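Local coordinates for protein peptidyl-prolyl cis-trans isomerase (Hirschia baltica, PDB 5EX2) that probably catalyses the cis-trans isomerisation of peptidyl-prolyl bonds, as a periplasmic folding helper of the cyclophilin family, at residues V55-F65 / P210-D221; K225-N235 / T259-E267. All coordinates share one frame; numbering follows the deposited sequence.

Both contacts pair backbones, but interaction 1 does so over a few residues next to turns and a helix end, interaction 2 over a continuous ladder. Interaction 1 belongs to the closed eight-stranded barrel of the cyclophilin fold, laid along strand 212-218, with the buried side chains of V55, Y60, L213 and F65 spread along it and a salt bridge at the exposed end. Interaction 2 follows in the chain and lies in a separate three-stranded antiparallel sheet, where 229-233 and 261-264 carry an aromatic pair on one face and serine and water bonds at a solvent-facing end. Both are partly buried; they touch where V219 and S220 pack on R227 and P228.

Interaction 1: residues V55-F65 / P210-D221; sequences VRTGLYSGTKF and PDILVSAVMVSD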
loop_
_atom_site.group_PDB
_atom_site.type_symbol
_atom_site.label_atom_id
_atom_site.label_comp_id
_atom_site.label_asym_id
_atom_site.label_seq_id
_atom_site.Cartn_x
_atom_site.Cartn_y
_atom_site.Cartn_z
ATOM N N VAL A 55 -15.322 0.954 -2.786
ATOM C CA VAL A 55 -15.413 2.153 -1.969
ATOM C C VAL A 55 -16.630 2.966 -2.395
ATOM O O VAL A 55 -17.431 3.388 -1.559
ATOM C CB VAL A 55 -14.111 3.010 -2.069
ATOM C CG1 VAL A 55 -14.318 4.400 -1.471
ATOM C CG2 VAL A 55 -12.967 2.316 -1.369
ATOM N N ARG A 56 -16.798 3.138 -3.702
ATOM C CA ARG A 56 -17.844 4.007 -4.229
ATOM C C ARG A 56 -19.247 3.423 -4.099
ATOM O O ARG A 56 -20.212 4.137 -4.276
ATOM C CB ARG A 56 -17.524 4.364 -5.686
ATOM C CG ARG A 56 -16.463 5.424 -5.745
ATOM C CD ARG A 56 -15.846 5.514 -7.096
ATOM N NE ARG A 56 -14.938 6.646 -7.130
ATOM C CZ ARG A 56 -13.933 6.784 -7.981
ATOM N NH1 ARG A 56 -13.666 5.836 -8.874
ATOM N NH2 ARG A 56 -13.183 7.871 -7.921
ATOM N N THR A 57 -19.363 2.142 -3.762
ATOM C CA THR A 57 -20.680 1.585 -3.425
ATOM C C THR A 57 -21.152 1.983 -2.032
ATOM O O THR A 57 -22.334 1.823 -1.708
ATOM C CB THR A 57 -20.714 0.043 -3.454
ATOM O OG1 THR A 57 -19.925 -0.472 -2.372
ATOM C CG2 THR A 57 -20.250 -0.502 -4.783
ATOM N N GLY A 58 -20.222 2.449 -1.201
ATOM C CA GLY A 58 -20.512 2.722 0.191
ATOM C C GLY A 58 -20.506 1.488 1.076
ATOM O O GLY A 58 -20.634 1.594 2.303
ATOM N N LEU A 59 -20.325 0.313 0.484
ATOM C CA LEU A 59 -20.545 -0.923 1.223
ATOM C C LEU A 59 -19.462 -1.292 2.228
ATOM O O LEU A 59 -19.676 -2.156 3.073
ATOM C CB LEU A 59 -20.731 -2.078 0.242
ATOM C CG LEU A 59 -22.032 -2.003 -0.552
ATOM C CD1 LEU A 59 -22.058 -3.063 -1.633
ATOM C CD2 LEU A 59 -23.275 -2.111 0.356
ATOM N N TYR A 60 -18.301 -0.657 2.168
ATOM C CA TYR A 60 -17.311 -0.920 3.195
ATOM C C TYR A 60 -17.699 -0.320 4.531
ATOM O O TYR A 60 -17.164 -0.696 5.578
ATOM C CB TYR A 60 -15.947 -0.361 2.817
ATOM C CG TYR A 60 -15.066 -1.251 1.980
ATOM C CD1 TYR A 60 -15.022 -2.629 2.167
ATOM C CD2 TYR A 60 -14.248 -0.701 1.009
ATOM C CE1 TYR A 60 -14.176 -3.434 1.388
ATOM C CE2 TYR A 60 -13.410 -1.483 0.237
ATOM C CZ TYR A 60 -13.370 -2.845 0.425
ATOM O OH TYR A 60 -12.515 -3.602 -0.357
ATOM N N SER A 61 -18.595 0.653 4.507
ATOM C CA SER A 61 -18.895 1.358 5.729
ATOM C C SER A 61 -19.546 0.415 6.712
ATOM O O SER A 61 -20.491 -0.305 6.385
ATOM C CB SER A 61 -19.770 2.570 5.455
ATOM O OG SER A 61 -19.012 3.486 4.691
ATOM N N GLY A 62 -18.998 0.388 7.919
ATOM C CA GLY A 62 -19.487 -0.507 8.950
ATOM C C GLY A 62 -18.901 -1.903 8.957
ATOM O O GLY A 62 -19.245 -2.704 9.815
ATOM N N THR A 63 -18.042 -2.225 8.005
ATOM C CA THR A 63 -17.451 -3.557 8.029
ATOM C C THR A 63 -16.439 -3.674 9.168
ATOM O O THR A 63 -15.738 -2.730 9.518
ATOM C CB THR A 63 -16.775 -3.920 6.699
ATOM O OG1 THR A 63 -15.821 -2.922 6.342
ATOM C CG2 THR A 63 -17.808 -4.074 5.577
ATOM N N LYS A 64 -16.370 -4.863 9.744
ATOM C CA LYS A 64 -15.554 -5.079 10.923
ATOM C C LYS A 64 -14.112 -5.370 10.541
ATOM O O LYS A 64 -13.834 -5.815 9.430
ATOM C CB LYS A 64 -16.079 -6.252 11.737
ATOM C CG LYS A 64 -17.528 -6.134 12.142
ATOM C CD LYS A 64 -17.784 -4.962 13.050
ATOM C CE LYS A 64 -19.225 -4.980 13.562
ATOM N NZ LYS A 64 -19.538 -6.218 14.330
ATOM N N PHE A 65 -13.199 -5.158 11.474
ATOM C CA PHE A 65 -11.878 -5.768 11.382
ATOM C C PHE A 65 -11.980 -7.068 12.145
ATOM O O PHE A 65 -11.699 -7.147 13.345
ATOM C CB PHE A 65 -10.804 -4.842 11.927
ATOM C CG PHE A 65 -10.529 -3.715 11.015
ATOM C CD1 PHE A 65 -9.710 -3.898 9.920
ATOM C CD2 PHE A 65 -11.117 -2.485 11.208
ATOM C CE1 PHE A 65 -9.471 -2.865 9.038
ATOM C CE2 PHE A 65 -10.880 -1.450 10.327
ATOM C CZ PHE A 65 -10.056 -1.642 9.245
ATOM N N PRO A 210 -15.003 -6.174 17.722
ATOM C CA PRO A 210 -13.994 -5.725 16.754
ATOM C C PRO A 210 -14.026 -4.236 16.495
ATOM O O PRO A 210 -15.083 -3.607 16.634
ATOM C CB PRO A 210 -14.367 -6.466 15.470
ATOM C CG PRO A 210 -15.273 -7.567 15.888
ATOM C CD PRO A 210 -15.952 -7.131 17.132
ATOM N N ASP A 211 -12.883 -3.693 16.102
ATOM C CA ASP A 211 -12.860 -2.360 15.511
ATOM C C ASP A 211 -13.583 -2.374 14.163
ATOM O O ASP A 211 -13.840 -3.451 13.598
ATOM C CB ASP A 211 -11.419 -1.872 15.384
ATOM C CG ASP A 211 -10.906 -1.307 16.681
ATOM O OD1 ASP A 211 -11.556 -0.374 17.205
ATOM O OD2 ASP A 211 -9.897 -1.813 17.201
ATOM N N ILE A 212 -13.942 -1.186 13.683
ATOM C CA ILE A 212 -14.824 -1.024 12.536
ATOM C C ILE A 212 -14.201 -0.066 11.546
ATOM O O ILE A 212 -13.611 0.928 11.937
ATOM C CB ILE A 212 -16.208 -0.487 12.970
ATOM C CG1 ILE A 212 -16.827 -1.403 14.032
ATOM C CG2 ILE A 212 -17.143 -0.335 11.769
ATOM C CD1 ILE A 212 -18.096 -0.858 14.667
ATOM N N LEU A 213 -14.366 -0.373 10.275
ATOM C CA LEU A 213 -14.116 0.564 9.196
ATOM C C LEU A 213 -15.385 1.376 9.077
ATOM O O LEU A 213 -16.359 0.933 8.491
ATOM C CB LEU A 213 -13.792 -0.166 7.898
ATOM C CG LEU A 213 -13.555 0.703 6.666
ATOM C CD1 LEU A 213 -12.461 1.733 6.882
ATOM C CD2 LEU A 213 -13.199 -0.204 5.505
ATOM N N VAL A 214 -15.374 2.565 9.656
ATOM C CA VAL A 214 -16.573 3.388 9.729
ATOM C C VAL A 214 -16.975 3.946 8.364
ATOM O O VAL A 214 -18.162 4.005 8.016
ATOM C CB VAL A 214 -16.363 4.547 10.720
ATOM C CG1 VAL A 214 -17.572 5.467 10.751
ATOM C CG2 VAL A 214 -16.044 4.029 12.103
ATOM N N SER A 215 -15.982 4.386 7.600
ATOM C CA SER A 215 -16.241 4.911 6.266
ATOM C C SER A 215 -15.003 4.803 5.399
ATOM O O SER A 215 -13.889 4.755 5.895
ATOM C CB SER A 215 -16.698 6.370 6.335
ATOM O OG SER A 215 -15.642 7.208 6.775
ATOM N N ALA A 216 -15.230 4.778 4.096
ATOM C CA ALA A 216 -14.175 4.810 3.106
ATOM C C ALA A 216 -14.558 5.830 2.048
ATOM O O ALA A 216 -15.708 5.873 1.604
ATOM C CB ALA A 216 -13.968 3.433 2.494
ATOM N N VAL A 217 -13.591 6.649 1.651
ATOM C CA VAL A 217 -13.817 7.698 0.667
ATOM C C VAL A 217 -12.638 7.808 -0.273
ATOM O O VAL A 217 -11.503 7.816 0.168
ATOM C CB VAL A 217 -14.042 9.081 1.335
ATOM C CG1 VAL A 217 -14.376 10.127 0.295
ATOM C CG2 VAL A 217 -15.152 9.011 2.361
ATOM N N MET A 218 -12.912 7.874 -1.571
ATOM C CA MET A 218 -11.914 8.269 -2.554
ATOM C C MET A 218 -11.750 9.781 -2.536
ATOM O O MET A 218 -12.722 10.529 -2.646
ATOM C CB MET A 218 -12.335 7.851 -3.958
ATOM C CG MET A 218 -12.488 6.369 -4.171
ATOM S SD MET A 218 -10.977 5.437 -3.851
ATOM C CE MET A 218 -9.789 6.379 -4.828
ATOM N N VAL A 219 -10.516 10.242 -2.409
ATOM C CA VAL A 219 -10.304 11.670 -2.269
ATOM C C VAL A 219 -10.752 12.418 -3.533
ATOM O O VAL A 219 -11.196 13.559 -3.443
ATOM C CB VAL A 219 -8.823 11.960 -1.918
ATOM C CG1 VAL A 219 -8.500 13.419 -1.966
ATOM C CG2 VAL A 219 -8.545 11.450 -0.518
ATOM N N SER A 220 -10.645 11.789 -4.705
ATOM C CA SER A 220 -11.101 12.399 -5.949
ATOM C C SER A 220 -12.603 12.692 -5.944
ATOM O O SER A 220 -13.076 13.529 -6.710
ATOM C CB SER A 220 -10.763 11.477 -7.110
ATOM O OG SER A 220 -11.232 10.187 -6.813
ATOM N N ASP A 221 -13.346 11.999 -5.088
ATOM C CA ASP A 221 -14.792 12.167 -5.034
ATOM C C ASP A 221 -15.209 13.299 -4.117
ATOM O O ASP A 221 -16.383 13.678 -4.082
ATOM C CB ASP A 221 -15.457 10.875 -4.585
ATOM C CG ASP A 221 -15.283 9.758 -5.588
ATOM O OD1 ASP A 221 -15.049 10.042 -6.781
ATOM O OD2 ASP A 221 -15.381 8.586 -5.186
HETATM O O HOH W 1 -10.658 -5.447 15.398
#
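L213 lies at the centre of the tight half of this contact, its CD2 3.8 Å from CB of Y60 while its CB faces the hydroxyl of T63. With CG anti to the backbone N (chi1 178°), the CD2 branch reaches Y60. The backbone is gripped here too: L213 O accepts from G62 N, and L213 N gives a straighter bond to T63 O. Next along, F65 N donates to D211 O at 2.8 Å, and F65 CE2 comes within 4.0 Å of L213 CB. Within the type II turn from Y60 to T63, Y60 O accepts from T63 N and, on a lone pair, from T63 OG1 at 2.7 Å; a valine here, lacking the hydroxyl, would probably leave Y60 O with the backbone N alone of these two donors and the turn less firmly fixed. V55 packs farther along, its CG1 against CG of M218 (3.8 Å) and CB of A216.

The looser side is more exposed. K64 CD merely lies alongside I212 CG1. R56 grips D221 side-on, NE to OD2 at 2.8 Å, nearly straight and in the guanidinium plane, while the NH2 bond to OD1 is longer and bent; M218 CG lies over one guanidinium face, and D23 also pairs with this arginine.

Strand 212-218 lies between strands 63-69 and 25-30, closing the eight-stranded cyclophilin barrel, while helix 45-57 packs on Y60 and M218, and helix 79-83 touches T63 and K64.

Interaction 2: residues K225-N235 / T259-E267; sequences KDRPEAWVMRN and TPSVVFVSE
K225 opens the contact through its carbonyl, whose oxygen accepts from S266 OG at 2.7 Å. A water linking D226 O to S266 N adds a second tie at this exposed end. P228 leads into the ladder, its CB resting 3.9 Å from V263 CG1. From E229 onward the pairing is that of a regular antiparallel sheet, the short strand axes lying 170° apart: E229 and F264 exchange two backbone bonds, and W231 and V262 do the same. Between these hydrogen-bonded pairs A230 sits opposite V263 in a non-hydrogen-bonded pair, its CB 3.9 Å from V263 CG2.

W231 and F264 share a face with E229 and V262. The indole CZ3 comes to 3.5 Å from F264 CD2, meeting the phenyl at its edge; the planes are 61° apart, and the rings touch rim to rim without stacking. On the other face V232 lays both methyls against S261 OG, a hydroxyl that donates to T259 O and is also bonded to R190. M233 N donates to P260 O at 2.8 Å, and its side chain, extended until it bends at chi3 (-74°), brings CE over to P260 CB. N235 ends the walk, its ND2 giving a bond of 3.0 Å to T259 OG1, which lies in its amide plane, while its OD1 accepts from G126 N.

Strand 229-233 is the middle strand of its sheet, with 17-19 on its other edge; helix 7-11 packs on W231 and F264, helix 238-247 on M233 and P260, and Y36 of strand 33-39 on P228 and V263.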
loop_
_atom_site.group_PDB
_atom_site.type_symbol
_atom_site.label_atom_id
_atom_site.label_comp_id
_atom_site.label_asym_id
_atom_site.label_seq_id
_atom_site.Cartn_x
_atom_site.Cartn_y
_atom_site.Cartn_z
ATOM N N LYS A 225 -12.015 21.670 -2.305
ATOM C CA LYS A 225 -11.576 22.347 -1.089
ATOM C C LYS A 225 -11.522 21.376 0.098
ATOM O O LYS A 225 -10.881 21.669 1.105
ATOM C CB LYS A 225 -12.494 23.525 -0.742
ATOM C CG LYS A 225 -13.700 23.163 0.112
ATOM C CD LYS A 225 -14.588 24.365 0.364
ATOM C CE LYS A 225 -15.722 24.014 1.312
ATOM N NZ LYS A 225 -16.568 22.870 0.869
ATOM N N ASP A 226 -12.207 20.237 -0.011
ATOM C CA ASP A 226 -12.288 19.279 1.097
ATOM C C ASP A 226 -11.221 18.188 1.025
ATOM O O ASP A 226 -11.078 17.384 1.957
ATOM C CB ASP A 226 -13.666 18.614 1.129
ATOM C CG ASP A 226 -14.777 19.589 1.427
ATOM O OD1 ASP A 226 -14.521 20.602 2.107
ATOM O OD2 ASP A 226 -15.911 19.333 0.978
ATOM N N ARG A 227 -10.481 18.148 -0.075
ATOM C CA ARG A 227 -9.540 17.057 -0.305
ATOM C C ARG A 227 -8.304 17.186 0.569
ATOM O O ARG A 227 -7.633 18.210 0.529
ATOM C CB ARG A 227 -9.105 17.020 -1.772
ATOM C CG ARG A 227 -10.222 16.713 -2.727
ATOM C CD ARG A 227 -9.762 16.696 -4.167
ATOM N NE ARG A 227 -10.893 16.509 -5.066
ATOM C CZ ARG A 227 -10.978 16.981 -6.306
ATOM N NH1 ARG A 227 -9.978 17.676 -6.840
ATOM N NH2 ARG A 227 -12.073 16.750 -7.018
ATOM N N PRO A 228 -7.970 16.140 1.347
ATOM C CA PRO A 228 -6.626 16.123 1.924
ATOM C C PRO A 228 -5.607 16.084 0.810
ATOM O O PRO A 228 -5.914 15.587 -0.271
ATOM C CB PRO A 228 -6.587 14.836 2.768
ATOM C CG PRO A 228 -7.817 14.087 2.440
ATOM C CD PRO A 228 -8.789 14.996 1.784
ATOM N N GLU A 229 -4.425 16.615 1.069
ATOM C CA GLU A 229 -3.356 16.640 0.080
ATOM C C GLU A 229 -2.195 15.827 0.630
ATOM O O GLU A 229 -1.694 16.105 1.718
ATOM C CB GLU A 229 -2.942 18.080 -0.242
ATOM C CG GLU A 229 -4.080 18.910 -0.868
ATOM C CD GLU A 229 -3.775 20.400 -1.052
ATOM O OE1 GLU A 229 -2.596 20.809 -1.059
ATOM O OE2 GLU A 229 -4.748 21.162 -1.210
ATOM N N ALA A 230 -1.780 14.817 -0.131
ATOM C CA ALA A 230 -0.718 13.916 0.304
ATOM C C ALA A 230 0.502 14.009 -0.595
ATOM O O ALA A 230 0.391 14.225 -1.804
ATOM C CB ALA A 230 -1.233 12.480 0.350
ATOM N N TRP A 231 1.657 13.860 0.025
ATOM C CA TRP A 231 2.917 13.827 -0.700
ATOM C C TRP A 231 3.726 12.669 -0.176
ATOM O O TRP A 231 3.642 12.321 1.003
ATOM C CB TRP A 231 3.711 15.134 -0.540
ATOM C CG TRP A 231 3.284 16.290 -1.412
ATOM C CD1 TRP A 231 3.814 16.659 -2.633
ATOM C CD2 TRP A 231 2.291 17.264 -1.103
ATOM N NE1 TRP A 231 3.188 17.791 -3.096
ATOM C CE2 TRP A 231 2.244 18.179 -2.178
ATOM C CE3 TRP A 231 1.423 17.440 -0.030
ATOM C CZ2 TRP A 231 1.367 19.255 -2.202
ATOM C CZ3 TRP A 231 0.554 18.505 -0.052
ATOM C CH2 TRP A 231 0.526 19.402 -1.134
ATOM N N VAL A 232 4.515 12.086 -1.066
ATOM C CA VAL A 232 5.405 10.975 -0.747
ATOM C C VAL A 232 6.783 11.380 -1.201
ATOM O O VAL A 232 6.952 11.887 -2.307
ATOM C CB VAL A 232 4.958 9.671 -1.434
ATOM C CG1 VAL A 232 5.941 8.541 -1.172
ATOM C CG2 VAL A 232 3.576 9.299 -0.988
ATOM N N MET A 233 7.764 11.194 -0.340
ATOM C CA MET A 233 9.138 11.531 -0.691
ATOM C C MET A 233 9.567 10.748 -1.934
ATOM O O MET A 233 9.219 9.593 -2.125
ATOM C CB MET A 233 10.071 11.251 0.488
ATOM C CG MET A 233 11.552 11.620 0.232
ATOM S SD MET A 233 12.556 11.483 1.696
ATOM C CE MET A 233 12.035 12.917 2.635
ATOM N N ARG A 234 10.295 11.425 -2.813
ATOM C CA ARG A 234 10.811 10.825 -4.032
ATOM C C ARG A 234 12.046 9.990 -3.713
ATOM O O ARG A 234 13.020 10.495 -3.162
ATOM C CB ARG A 234 11.147 11.905 -5.066
ATOM C CG ARG A 234 9.912 12.531 -5.687
ATOM C CD ARG A 234 10.212 13.451 -6.863
ATOM N NE ARG A 234 8.987 14.053 -7.399
ATOM C CZ ARG A 234 8.111 13.435 -8.194
ATOM N NH1 ARG A 234 8.292 12.173 -8.566
ATOM N NH2 ARG A 234 7.036 14.084 -8.621
ATOM N N ASN A 235 11.979 8.699 -4.019
ATOM C CA ASN A 235 13.048 7.800 -3.650
ATOM C C ASN A 235 14.315 8.123 -4.405
ATOM O O ASN A 235 15.388 7.852 -3.900
ATOM C CB ASN A 235 12.628 6.354 -3.900
ATOM C CG ASN A 235 11.363 5.969 -3.123
ATOM O OD1 ASN A 235 10.331 5.686 -3.721
ATOM N ND2 ASN A 235 11.456 5.913 -1.804
ATOM N N THR A 259 8.788 4.904 3.249
ATOM C CA THR A 259 9.194 6.131 2.596
ATOM C C THR A 259 8.472 7.280 3.262
ATOM O O THR A 259 7.267 7.236 3.396
ATOM C CB THR A 259 8.852 6.107 1.108
ATOM O OG1 THR A 259 9.622 5.091 0.460
ATOM C CG2 THR A 259 9.151 7.460 0.467
ATOM N N PRO A 260 9.206 8.321 3.688
ATOM C CA PRO A 260 8.506 9.424 4.343
ATOM C C PRO A 260 7.353 9.939 3.510
ATOM O O PRO A 260 7.491 10.237 2.324
ATOM C CB PRO A 260 9.605 10.473 4.499
ATOM C CG PRO A 260 10.835 9.655 4.725
ATOM C CD PRO A 260 10.665 8.501 3.763
ATOM N N SER A 261 6.208 10.076 4.164
ATOM C CA SER A 261 4.973 10.501 3.522
ATOM C C SER A 261 4.216 11.416 4.468
ATOM O O SER A 261 4.330 11.289 5.684
ATOM C CB SER A 261 4.113 9.287 3.149
ATOM O OG SER A 261 4.861 8.352 2.381
ATOM N N VAL A 262 3.458 12.334 3.912
ATOM C CA VAL A 262 2.704 13.288 4.718
ATOM C C VAL A 262 1.353 13.550 4.089
ATOM O O VAL A 262 1.222 13.606 2.869
ATOM C CB VAL A 262 3.461 14.627 4.867
ATOM C CG1 VAL A 262 4.723 14.437 5.681
ATOM C CG2 VAL A 262 3.802 15.202 3.499
ATOM N N VAL A 263 0.348 13.697 4.938
ATOM C CA VAL A 263 -1.001 14.007 4.511
ATOM C C VAL A 263 -1.438 15.272 5.244
ATOM O O VAL A 263 -1.325 15.358 6.465
ATOM C CB VAL A 263 -1.982 12.863 4.803
ATOM C CG1 VAL A 263 -3.382 13.233 4.314
ATOM C CG2 VAL A 263 -1.509 11.553 4.163
ATOM N N PHE A 264 -1.886 16.266 4.484
ATOM C CA PHE A 264 -2.326 17.536 5.042
ATOM C C PHE A 264 -3.805 17.684 4.801
ATOM O O PHE A 264 -4.260 17.640 3.665
ATOM C CB PHE A 264 -1.580 18.701 4.398
ATOM C CG PHE A 264 -0.094 18.637 4.563
ATOM C CD1 PHE A 264 0.487 18.902 5.789
ATOM C CD2 PHE A 264 0.727 18.326 3.486
ATOM C CE1 PHE A 264 1.865 18.866 5.940
ATOM C CE2 PHE A 264 2.105 18.284 3.625
ATOM C CZ PHE A 264 2.676 18.550 4.851
ATOM N N VAL A 265 -4.569 17.875 5.865
ATOM C CA VAL A 265 -6.000 18.028 5.694
ATOM C C VAL A 265 -6.313 19.494 5.522
ATOM O O VAL A 265 -5.504 20.365 5.864
ATOM C CB VAL A 265 -6.809 17.448 6.870
ATOM C CG1 VAL A 265 -6.632 15.936 6.931
ATOM C CG2 VAL A 265 -6.438 18.115 8.184
ATOM N N SER A 266 -7.496 19.742 4.980
ATOM C CA SER A 266 -7.946 21.086 4.676
ATOM C C SER A 266 -8.190 21.907 5.933
ATOM O O SER A 266 -8.548 21.361 6.974
ATOM C CB SER A 266 -9.240 21.035 3.862
ATOM O OG SER A 266 -9.040 20.404 2.613
ATOM N N GLU A 267 -8.018 23.224 5.824
ATOM C CA GLU A 267 -8.445 24.126 6.876
ATOM C C GLU A 267 -9.970 24.193 6.857
ATOM O O GLU A 267 -10.600 23.831 5.857
ATOM C CB GLU A 267 -7.843 25.517 6.686
ATOM C CG GLU A 267 -6.329 25.560 6.738
ATOM C CD GLU A 267 -5.774 25.474 8.150
ATOM O OE1 GLU A 267 -6.550 25.169 9.084
ATOM O OE2 GLU A 267 -4.553 25.682 8.311
HETATM O O HOH W 2 -9.113 17.376 4.189
HETATM O O HOH W 3 -6.570 20.284 1.463
#